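Local coordinates for protein tumour necrosis factor receptor (Ectromelia virus, PDB 3ON9) that probably dampens host immune defence by binding tumour necrosis factor and chemokines, with chemokine capture assigned to the SECRET domain described here, at residues Phe6-Val11 / Cys47-Phe51; Ile27-Ser31 / Thr41-Glu45; His109-Val113 / Val125-Tyr129. Residues are numbered along the deposited sequence.

Interaction 1: residues Phe6-Val11 / Cys47-Phe51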
ATOM      1  N   PHE A   6      10.445   8.678 -11.068  1.00 19.14           N
ATOM      2  CA  PHE A   6       9.022   8.612 -10.738  1.00 17.24           C
ATOM      3  C   PHE A   6       8.560   9.866  -9.999  1.00 18.85           C
ATOM      4  O   PHE A   6       9.329  10.467  -9.244  1.00 18.53           O
ATOM      5  CB  PHE A   6       8.683   7.334  -9.956  1.00 17.37           C
ATOM      6  CG  PHE A   6       9.336   7.236  -8.589  1.00 16.54           C
ATOM      7  CD1 PHE A   6       8.736   7.806  -7.474  1.00 18.20           C
ATOM      8  CD2 PHE A   6      10.521   6.533  -8.421  1.00 19.52           C
ATOM      9  CE1 PHE A   6       9.322   7.705  -6.208  1.00 18.92           C
ATOM     10  CE2 PHE A   6      11.109   6.429  -7.166  1.00 19.69           C
ATOM     11  CZ  PHE A   6      10.501   7.008  -6.057  1.00 16.55           C
ATOM     12  N   ASN A   7       7.322  10.279 -10.253  1.00 18.27           N
ATOM     13  CA  ASN A   7       6.712  11.381  -9.515  1.00 19.00           C
ATOM     14  C   ASN A   7       5.426  10.948  -8.826  1.00 19.26           C
ATOM     15  O   ASN A   7       4.695  11.774  -8.297  1.00 19.13           O
ATOM     16  CB  ASN A   7       6.447  12.603 -10.418  1.00 19.83           C
ATOM     17  CG  ASN A   7       5.643  12.262 -11.659  1.00 22.16           C
ATOM     18  OD1 ASN A   7       5.280  11.118 -11.874  1.00 18.51           O
ATOM     19  ND2 ASN A   7       5.360  13.266 -12.480  1.00 21.07           N
ATOM     20  N   SER A   8       5.160   9.642  -8.849  1.00 18.59           N
ATOM     21  CA  SER A   8       3.911   9.110  -8.317  1.00 16.48           C
ATOM     22  C   SER A   8       4.169   7.792  -7.603  1.00 16.88           C
ATOM     23  O   SER A   8       4.854   6.930  -8.143  1.00 16.96           O
ATOM     24  CB  SER A   8       2.934   8.854  -9.468  1.00 16.95           C
ATOM     25  OG  SER A   8       1.762   8.196  -9.014  1.00 19.50           O
ATOM     26  N   ILE A   9       3.625   7.638  -6.396  1.00 15.49           N
ATOM     27  CA  ILE A   9       3.667   6.354  -5.697  1.00 14.85           C
ATOM     28  C   ILE A   9       2.250   5.974  -5.306  1.00 15.52           C
ATOM     29  O   ILE A   9       1.507   6.789  -4.750  1.00 16.68           O
ATOM     30  CB  ILE A   9       4.540   6.365  -4.411  1.00 15.13           C
ATOM     31  CG1 ILE A   9       5.892   7.029  -4.657  1.00 17.85           C
ATOM     32  CG2 ILE A   9       4.773   4.934  -3.919  1.00 17.77           C
ATOM     33  CD1 ILE A   9       6.760   7.130  -3.396  1.00 19.10           C
ATOM     34  N   ASP A  10       1.900   4.727  -5.605  1.00 16.88           N
ATOM     35  CA  ASP A  10       0.593   4.161  -5.337  1.00 15.53           C
ATOM     36  C   ASP A  10       0.847   2.921  -4.497  1.00 16.35           C
ATOM     37  O   ASP A  10       1.688   2.096  -4.842  1.00 18.00           O
ATOM     38  CB  ASP A  10      -0.080   3.814  -6.677  1.00 16.74           C
ATOM     39  CG  ASP A  10      -1.171   2.766  -6.546  1.00 23.08           C
ATOM     40  OD1 ASP A  10      -2.322   3.149  -6.267  1.00 29.04           O
ATOM     41  OD2 ASP A  10      -0.866   1.568  -6.751  1.00 25.29           O
ATOM     42  N   VAL A  11       0.170   2.824  -3.358  1.00 16.42           N
ATOM     43  CA  VAL A  11       0.253   1.646  -2.517  1.00 16.22           C
ATOM     44  C   VAL A  11      -1.157   1.098  -2.366  1.00 18.17           C
ATOM     45  O   VAL A  11      -2.064   1.830  -1.988  1.00 20.02           O
ATOM     46  CB  VAL A  11       0.856   1.987  -1.129  1.00 17.49           C
ATOM     47  CG1 VAL A  11       0.876   0.745  -0.244  1.00 17.71           C
ATOM     48  CG2 VAL A  11       2.260   2.552  -1.287  1.00 17.47           C
ATOM     49  N   CYS A  47      11.531   9.407   0.273  1.00 17.91           N
ATOM     50  CA  CYS A  47      10.692   9.445  -0.927  1.00 18.81           C
ATOM     51  C   CYS A  47      10.188  10.873  -1.073  1.00 16.54           C
ATOM     52  O   CYS A  47       9.600  11.413  -0.150  1.00 21.43           O
ATOM     53  CB  CYS A  47       9.485   8.513  -0.783  1.00 16.01           C
ATOM     54  SG  CYS A  47       9.924   6.818  -0.380  1.00 18.13           S
ATOM     55  N   THR A  48      10.417  11.481  -2.232  1.00 17.76           N
ATOM     56  CA  THR A  48      10.076  12.890  -2.406  1.00 17.38           C
ATOM     57  C   THR A  48       8.562  13.110  -2.573  1.00 17.02           C
ATOM     58  O   THR A  48       7.992  13.978  -1.929  1.00 18.25           O
ATOM     59  CB  THR A  48      10.844  13.541  -3.586  1.00 16.43           C
ATOM     60  OG1 THR A  48      12.197  13.071  -3.608  1.00 17.71           O
ATOM     61  CG2 THR A  48      10.850  15.067  -3.430  1.00 17.95           C
ATOM     62  N   PRO A  49       7.897  12.313  -3.429  1.00 15.97           N
ATOM     63  CA  PRO A  49       6.455  12.543  -3.608  1.00 15.85           C
ATOM     64  C   PRO A  49       5.715  12.362  -2.294  1.00 16.65           C
ATOM     65  O   PRO A  49       5.942  11.355  -1.614  1.00 17.38           O
ATOM     66  CB  PRO A  49       6.048  11.438  -4.587  1.00 16.30           C
ATOM     67  CG  PRO A  49       7.337  11.163  -5.365  1.00 16.28           C
ATOM     68  CD  PRO A  49       8.409  11.257  -4.326  1.00 18.10           C
ATOM     69  N   VAL A  50       4.856  13.315  -1.940  1.00 17.30           N
ATOM     70  CA  VAL A  50       4.194  13.292  -0.626  1.00 16.44           C
ATOM     71  C   VAL A  50       2.861  12.543  -0.666  1.00 17.59           C
ATOM     72  O   VAL A  50       2.056  12.697  -1.589  1.00 16.06           O
ATOM     73  CB  VAL A  50       4.050  14.707  -0.002  1.00 21.81           C
ATOM     74  CG1 VAL A  50       5.422  15.364   0.130  1.00 18.88           C
ATOM     75  CG2 VAL A  50       3.129  15.572  -0.819  1.00 23.50           C
ATOM     76  N   PHE A  51       2.645  11.702   0.336  1.00 17.09           N
ATOM     77  CA  PHE A  51       1.390  10.975   0.406  1.00 17.70           C
ATOM     78  C   PHE A  51       0.278  11.906   0.867  1.00 16.32           C
ATOM     79  O   PHE A  51       0.416  12.591   1.885  1.00 20.00           O
ATOM     80  CB  PHE A  51       1.528   9.755   1.310  1.00 17.28           C
ATOM     81  CG  PHE A  51       2.235   8.610   0.647  1.00 16.59           C
ATOM     82  CD1 PHE A  51       1.518   7.673  -0.087  1.00 17.28           C
ATOM     83  CD2 PHE A  51       3.614   8.501   0.704  1.00 19.44           C
ATOM     84  CE1 PHE A  51       2.169   6.620  -0.726  1.00 16.44           C
ATOM     85  CE2 PHE A  51       4.277   7.456   0.071  1.00 17.68           C
ATOM     86  CZ  PHE A  51       3.553   6.516  -0.656  1.00 17.33           C
TER
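Two bumps and two hollows fit together here, with no hydrogen bond between the segments. The first bump is the ring of P49. It sits in a shallow hollow between F6 and I9 and lies against the backbone of N7. Its CG is 4.1 Å from F6 CE1 and 4.0 Å from N7 C, and its CB is 4.4 Å from I9 CG1. The second bump is I9. It projects from strand 8-16 into the hollow formed by C47, P49 and F51. I9 CD1 reaches C47 CB at 4.0 Å, and I9 CG2 reaches F51 CZ at 3.8 Å. V11 CG2 extends the apolar surface, 4.1 Å from F51 CE1. The CA-to-CB bond of F6 points sideways, but the end of its ring comes nearer the loop. N7 and S8 both face A130 in a classic beta bulge. C47 is disulfide-bonded to C81. F51 also touches I83. The loop carries the chain from strand 38-45 in one sheet to strand 51-59 in the other, and it packs on I9 and V11 at the start of strand 8-16. Such a loop linking the two sheets, packed on a core strand, is a beta-sandwich feature.

Interaction 2: residues Ile27-Ser31 / Thr41-Glu45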
ATOM      1  N   ILE A  27      -2.531  10.429   8.255  1.00 16.59           N
ATOM      2  CA  ILE A  27      -1.419  10.538   7.323  1.00 18.39           C
ATOM      3  C   ILE A  27      -0.274  11.335   7.940  1.00 19.79           C
ATOM      4  O   ILE A  27      -0.487  12.170   8.816  1.00 23.53           O
ATOM      5  CB  ILE A  27      -1.881  11.125   5.963  1.00 21.76           C
ATOM      6  CG1 ILE A  27      -2.764  10.098   5.238  1.00 23.16           C
ATOM      7  CG2 ILE A  27      -0.690  11.475   5.081  1.00 25.73           C
ATOM      8  CD1 ILE A  27      -3.312  10.568   3.912  1.00 30.87           C
ATOM      9  N   GLY A  28       0.949  11.040   7.511  1.00 18.74           N
ATOM     10  CA  GLY A  28       2.123  11.707   8.046  1.00 17.11           C
ATOM     11  C   GLY A  28       3.349  10.868   7.727  1.00 17.30           C
ATOM     12  O   GLY A  28       3.321  10.041   6.816  1.00 18.61           O
ATOM     13  N   SER A  29       4.410  11.072   8.503  1.00 18.36           N
ATOM     14  CA  SER A  29       5.652  10.321   8.354  1.00 17.81           C
ATOM     15  C   SER A  29       5.407   8.817   8.434  1.00 17.70           C
ATOM     16  O   SER A  29       6.036   8.029   7.719  1.00 19.20           O
ATOM     17  CB  SER A  29       6.620  10.752   9.450  1.00 18.68           C
ATOM     18  OG  SER A  29       7.079  12.070   9.206  1.00 19.93           O
ATOM     19  N   SER A  30       4.517   8.430   9.335  1.00 16.42           N
ATOM     20  CA  SER A  30       4.063   7.048   9.440  1.00 17.24           C
ATOM     21  C   SER A  30       2.548   7.077   9.277  1.00 18.25           C
ATOM     22  O   SER A  30       1.811   7.363  10.218  1.00 17.99           O
ATOM     23  CB  SER A  30       4.474   6.445  10.788  1.00 18.97           C
ATOM     24  OG  SER A  30       4.066   5.085  10.906  1.00 16.85           O
ATOM     25  N   SER A  31       2.087   6.812   8.060  1.00 18.10           N
ATOM     26  CA  SER A  31       0.671   6.925   7.750  1.00 16.04           C
ATOM     27  C   SER A  31      -0.068   5.644   8.114  1.00 14.80           C
ATOM     28  O   SER A  31       0.421   4.538   7.862  1.00 17.61           O
ATOM     29  CB  SER A  31       0.484   7.227   6.259  1.00 16.67           C
ATOM     30  OG  SER A  31       1.074   8.464   5.889  1.00 17.79           O
ATOM     31  N   THR A  41       0.264   0.266   8.304  1.00 14.58           N
ATOM     32  CA  THR A  41       1.212   1.344   8.597  1.00 16.68           C
ATOM     33  C   THR A  41       2.231   1.479   7.470  1.00 17.82           C
ATOM     34  O   THR A  41       2.931   0.523   7.113  1.00 17.15           O
ATOM     35  CB  THR A  41       1.951   1.097   9.934  1.00 16.79           C
ATOM     36  OG1 THR A  41       0.991   0.966  10.989  1.00 15.44           O
ATOM     37  CG2 THR A  41       2.918   2.244  10.257  1.00 17.96           C
ATOM     38  N   LEU A  42       2.287   2.679   6.902  1.00 14.17           N
ATOM     39  CA  LEU A  42       3.170   2.994   5.794  1.00 16.57           C
ATOM     40  C   LEU A  42       4.212   4.053   6.157  1.00 14.58           C
ATOM     41  O   LEU A  42       3.866   5.141   6.610  1.00 17.35           O
ATOM     42  CB  LEU A  42       2.338   3.526   4.625  1.00 17.57           C
ATOM     43  CG  LEU A  42       3.112   4.224   3.506  1.00 17.41           C
ATOM     44  CD1 LEU A  42       3.934   3.245   2.675  1.00 17.76           C
ATOM     45  CD2 LEU A  42       2.134   4.990   2.636  1.00 20.79           C
ATOM     46  N   THR A  43       5.480   3.748   5.932  1.00 15.47           N
ATOM     47  CA  THR A  43       6.509   4.795   5.956  1.00 15.37           C
ATOM     48  C   THR A  43       7.134   4.979   4.570  1.00 16.93           C
ATOM     49  O   THR A  43       6.997   4.139   3.679  1.00 15.53           O
ATOM     50  CB  THR A  43       7.600   4.565   7.024  1.00 17.05           C
ATOM     51  OG1 THR A  43       8.350   3.391   6.714  1.00 16.70           O
ATOM     52  CG2 THR A  43       6.983   4.423   8.417  1.00 16.05           C
ATOM     53  N   HIS A  44       7.817   6.099   4.394  1.00 16.36           N
ATOM     54  CA  HIS A  44       8.238   6.525   3.070  1.00 15.93           C
ATOM     55  C   HIS A  44       9.453   7.427   3.171  1.00 18.79           C
ATOM     56  O   HIS A  44       9.527   8.462   2.502  1.00 17.62           O
ATOM     57  CB  HIS A  44       7.086   7.264   2.403  1.00 17.19           C
ATOM     58  CG  HIS A  44       6.493   8.330   3.269  1.00 16.93           C
ATOM     59  ND1 HIS A  44       5.391   8.123   4.074  1.00 23.04           N
ATOM     60  CD2 HIS A  44       6.887   9.607   3.487  1.00 14.20           C
ATOM     61  CE1 HIS A  44       5.123   9.236   4.739  1.00 17.07           C
ATOM     62  NE2 HIS A  44       6.012  10.152   4.398  1.00 24.53           N
ATOM     63  N   GLU A  45      10.413   7.029   4.003  1.00 17.94           N
ATOM     64  CA  GLU A  45      11.608   7.843   4.231  0.52 20.41           C
ATOM     65  C   GLU A  45      12.403   8.059   2.948  1.00 18.60           C
ATOM     66  O   GLU A  45      12.664   7.116   2.204  1.00 19.28           O
ATOM     67  CB  GLU A  45      12.505   7.226   5.311  0.52 22.74           C
ATOM     68  CG  GLU A  45      13.758   8.060   5.597  0.52 22.82           C
ATOM     69  CD  GLU A  45      14.536   7.583   6.809  0.52 29.42           C
ATOM     70  OE1 GLU A  45      14.142   6.565   7.404  0.52 32.51           O
ATOM     71  OE2 GLU A  45      15.543   8.226   7.170  0.52 30.09           O
TER
HETATM   72  O   HOH W   1       8.181   8.264   6.385  1.00 18.26           O
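Segments 27-31 and 41-45 run antiparallel and meet in the beta hairpin of strands 30-34 and 38-45. S31 and L42 form a hydrogen-bonded pair. S31 N donates to L42 O at 2.8 Å, and L42 N donates to S31 O, also at 2.8 Å. Two CA-H...O contacts support them: S30 CA to L42 O and T41 CA to S31 O, both 3.4 Å. Before S30 the first segment is not in a strand. G28 has phi 161° and psi -158°, where a side chain would be jammed against the carbonyl of I27, so glycine suits this turn.

The side chains of S31 and L42 lie on the same face of the sheet. S31 CB is 4.5 Å from L42 CB. This is the inner face of the sandwich. L42 packs there on F51, F67, I83 and L85, and S31 touches F67. S30 and T43 point to the other face. S30 OG is 3.1 Å from T41 CG2 and 3.9 Å from T43 CG2. The CB of H44 points sideways, but its imidazole swings toward the first segment. H44 CE1 lies 3.3 Å from S29 O and 4.3 Å from S31 OG, and the hydroxyl is at the ring edge. The H44 ring also meets the F51 ring. Next to H44 the direct backbone bonding gives way to a water. It donates to S29 O at 2.5 Å and accepts from H44 N at 3.0 Å.

Interaction 3: residues His109-Val113 / Val125-Tyr129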
ATOM      1  N   HIS A 109      14.377   2.344  -5.954  1.00 18.55           N
ATOM      2  CA  HIS A 109      13.540   2.400  -4.761  1.00 17.42           C
ATOM      3  C   HIS A 109      13.720   1.078  -4.019  1.00 18.05           C
ATOM      4  O   HIS A 109      14.142   0.086  -4.608  1.00 20.34           O
ATOM      5  CB  HIS A 109      12.069   2.616  -5.141  1.00 17.82           C
ATOM      6  CG  HIS A 109      11.632   1.788  -6.305  1.00 15.70           C
ATOM      7  ND1 HIS A 109      11.343   0.442  -6.191  1.00 17.37           N
ATOM      8  CD2 HIS A 109      11.480   2.096  -7.614  1.00 18.46           C
ATOM      9  CE1 HIS A 109      11.017  -0.036  -7.377  1.00 17.28           C
ATOM     10  NE2 HIS A 109      11.105   0.945  -8.264  1.00 16.83           N
ATOM     11  N   SER A 110      13.424   1.069  -2.722  1.00 18.25           N
ATOM     12  CA  SER A 110      13.508  -0.159  -1.933  1.00 22.30           C
ATOM     13  C   SER A 110      12.190  -0.280  -1.206  1.00 16.45           C
ATOM     14  O   SER A 110      11.586   0.738  -0.856  1.00 16.53           O
ATOM     15  CB  SER A 110      14.635  -0.064  -0.903  1.00 29.52           C
ATOM     16  OG  SER A 110      15.850   0.343  -1.504  1.00 36.90           O
ATOM     17  N   GLU A 111      11.731  -1.500  -0.984  1.00 16.84           N
ATOM     18  CA  GLU A 111      10.490  -1.672  -0.246  1.00 19.13           C
ATOM     19  C   GLU A 111      10.478  -2.954   0.583  1.00 18.71           C
ATOM     20  O   GLU A 111      11.140  -3.942   0.243  1.00 19.28           O
ATOM     21  CB  GLU A 111       9.267  -1.556  -1.171  1.00 23.46           C
ATOM     22  CG  GLU A 111       9.293  -2.365  -2.446  1.00 23.33           C
ATOM     23  CD  GLU A 111      10.282  -1.864  -3.496  1.00 19.71           C
ATOM     24  OE1 GLU A 111      10.364  -0.643  -3.783  1.00 19.06           O
ATOM     25  OE2 GLU A 111      10.987  -2.718  -4.043  1.00 18.94           O
ATOM     26  N   THR A 112       9.767  -2.899   1.706  1.00 18.01           N
ATOM     27  CA  THR A 112       9.539  -4.080   2.535  1.00 18.28           C
ATOM     28  C   THR A 112       8.087  -4.113   2.941  1.00 19.09           C
ATOM     29  O   THR A 112       7.478  -3.070   3.219  1.00 20.75           O
ATOM     30  CB  THR A 112      10.407  -4.115   3.805  1.00 19.28           C
ATOM     31  OG1 THR A 112       9.883  -3.204   4.787  1.00 28.52           O
ATOM     32  CG2 THR A 112      11.850  -3.781   3.472  1.00 18.12           C
ATOM     33  N   VAL A 113       7.531  -5.316   2.951  1.00 17.23           N
ATOM     34  CA  VAL A 113       6.151  -5.537   3.328  1.00 16.87           C
ATOM     35  C   VAL A 113       6.134  -6.632   4.372  1.00 17.12           C
ATOM     36  O   VAL A 113       6.705  -7.710   4.167  1.00 16.75           O
ATOM     37  CB  VAL A 113       5.302  -5.964   2.125  1.00 18.73           C
ATOM     38  CG1 VAL A 113       3.905  -6.375   2.586  1.00 17.95           C
ATOM     39  CG2 VAL A 113       5.249  -4.831   1.091  1.00 17.99           C
ATOM     40  N   VAL A 125      -0.500  -6.971  -1.887  1.00 14.42           N
ATOM     41  CA  VAL A 125       0.057  -5.633  -1.800  1.00 15.54           C
ATOM     42  C   VAL A 125       0.682  -5.260  -3.140  1.00 17.64           C
ATOM     43  O   VAL A 125       1.374  -6.069  -3.761  1.00 15.65           O
ATOM     44  CB  VAL A 125       1.118  -5.557  -0.695  1.00 14.47           C
ATOM     45  CG1 VAL A 125       1.814  -4.203  -0.711  1.00 16.89           C
ATOM     46  CG2 VAL A 125       0.455  -5.801   0.646  1.00 14.81           C
ATOM     47  N   TYR A 126       0.409  -4.042  -3.597  1.00 14.83           N
ATOM     48  CA  TYR A 126       1.104  -3.488  -4.749  1.00 15.86           C
ATOM     49  C   TYR A 126       1.716  -2.152  -4.379  1.00 15.18           C
ATOM     50  O   TYR A 126       1.034  -1.275  -3.855  1.00 16.78           O
ATOM     51  CB  TYR A 126       0.157  -3.298  -5.934  1.00 15.91           C
ATOM     52  CG  TYR A 126      -0.676  -4.512  -6.269  1.00 17.30           C
ATOM     53  CD1 TYR A 126      -0.213  -5.489  -7.150  1.00 19.88           C
ATOM     54  CD2 TYR A 126      -1.928  -4.682  -5.704  1.00 17.15           C
ATOM     55  CE1 TYR A 126      -0.996  -6.608  -7.446  1.00 17.30           C
ATOM     56  CE2 TYR A 126      -2.708  -5.790  -5.994  1.00 19.57           C
ATOM     57  CZ  TYR A 126      -2.244  -6.739  -6.860  1.00 21.50           C
ATOM     58  OH  TYR A 126      -3.057  -7.828  -7.131  1.00 22.03           O
ATOM     59  N   ILE A 127       3.005  -2.011  -4.650  1.00 15.74           N
ATOM     60  CA  ILE A 127       3.676  -0.722  -4.501  1.00 15.85           C
ATOM     61  C   ILE A 127       4.125  -0.325  -5.899  1.00 16.30           C
ATOM     62  O   ILE A 127       4.922  -1.023  -6.522  1.00 15.17           O
ATOM     63  CB  ILE A 127       4.879  -0.829  -3.570  1.00 16.61           C
ATOM     64  CG1 ILE A 127       4.408  -1.316  -2.196  1.00 19.08           C
ATOM     65  CG2 ILE A 127       5.571   0.548  -3.443  1.00 15.64           C
ATOM     66  CD1 ILE A 127       5.522  -1.697  -1.255  1.00 20.09           C
ATOM     67  N   VAL A 128       3.594   0.787  -6.390  1.00 15.44           N
ATOM     68  CA  VAL A 128       3.727   1.140  -7.800  1.00 16.29           C
ATOM     69  C   VAL A 128       4.339   2.518  -7.942  1.00 15.41           C
ATOM     70  O   VAL A 128       3.786   3.509  -7.452  1.00 16.09           O
ATOM     71  CB  VAL A 128       2.359   1.101  -8.493  1.00 18.55           C
ATOM     72  CG1 VAL A 128       2.499   1.446  -9.972  1.00 18.93           C
ATOM     73  CG2 VAL A 128       1.736  -0.283  -8.328  1.00 21.08           C
ATOM     74  N   TYR A 129       5.494   2.570  -8.588  1.00 15.15           N
ATOM     75  CA  TYR A 129       6.173   3.823  -8.845  1.00 15.22           C
ATOM     76  C   TYR A 129       6.015   4.166 -10.314  1.00 17.69           C
ATOM     77  O   TYR A 129       6.312   3.339 -11.195  1.00 18.30           O
ATOM     78  CB  TYR A 129       7.654   3.680  -8.532  1.00 16.34           C
ATOM     79  CG  TYR A 129       7.989   3.138  -7.165  1.00 16.99           C
ATOM     80  CD1 TYR A 129       8.338   3.995  -6.133  1.00 15.44           C
ATOM     81  CD2 TYR A 129       7.978   1.761  -6.907  1.00 15.37           C
ATOM     82  CE1 TYR A 129       8.668   3.511  -4.891  1.00 15.49           C
ATOM     83  CE2 TYR A 129       8.312   1.269  -5.654  1.00 16.24           C
ATOM     84  CZ  TYR A 129       8.660   2.155  -4.652  1.00 18.21           C
ATOM     85  OH  TYR A 129       9.012   1.693  -3.408  1.00 18.26           O
TER
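H109 lays its imidazole over the phenol ring of Y129. The two rings form a face-to-face stack, with centroids 3.6 Å apart and planes only 12° from parallel. H109 CB also sits over the Y129 face, 3.8 Å from the ring centroid, as a CH-pi contact. E111 ties the stack together. Its OE1 accepts from Y129 OH at 2.7 Å and from H109 ND1 at 2.8 Å, so one carboxylate oxygen is bonded to both stacked residues. The other imidazole nitrogen, H109 NE2, is hydrogen-bonded to D140. The rings of F6 and Y129 meet edge-to-face.

The segments belong to the two facing sheets of the beta-sandwich. Strand 110-116 is in the six-stranded mixed sheet and strand 122-130 is in the five-stranded antiparallel one. The short segment axes approach to 9.5 Å and run nearly antiparallel, at 166°. That gap is spanned by side chains, not by backbone hydrogen bonds. H109, E111 and V113 point across it from one side, and V125, I127 and Y129 from the other. S110, T112, Y126 and V128 alternate with them and point away. Beyond the polar group the contact becomes apolar. E111 CB lies 3.7 Å from I127 CD1. I83 of strand 82-89 touches E111, I127 and Y129. V113 CG2 is 3.9 Å from both V125 CG1 and I127 CD1.

In the fold
The three contacts lie within one SECRET domain, with centres 11 to 13 Å apart. Interactions 1 and 3 meet in the five-stranded sheet, where strands 8-16 and 122-130 are neighbours. D10 O and V128 N are 2.8 Å apart, a probable hydrogen bond, and F6 CZ lies 3.7 Å from Y129 CD1. Interactions 1 and 2 meet at F51: its CE1 is 3.7 Å from L42 CD2 and its CE2 is 3.7 Å from H44 CB. Interactions 2 and 3 both reach the six-stranded sheet but do not touch; their nearest atoms are about 7 Å apart. I83 of strand 82-89 lies against side chains of all three.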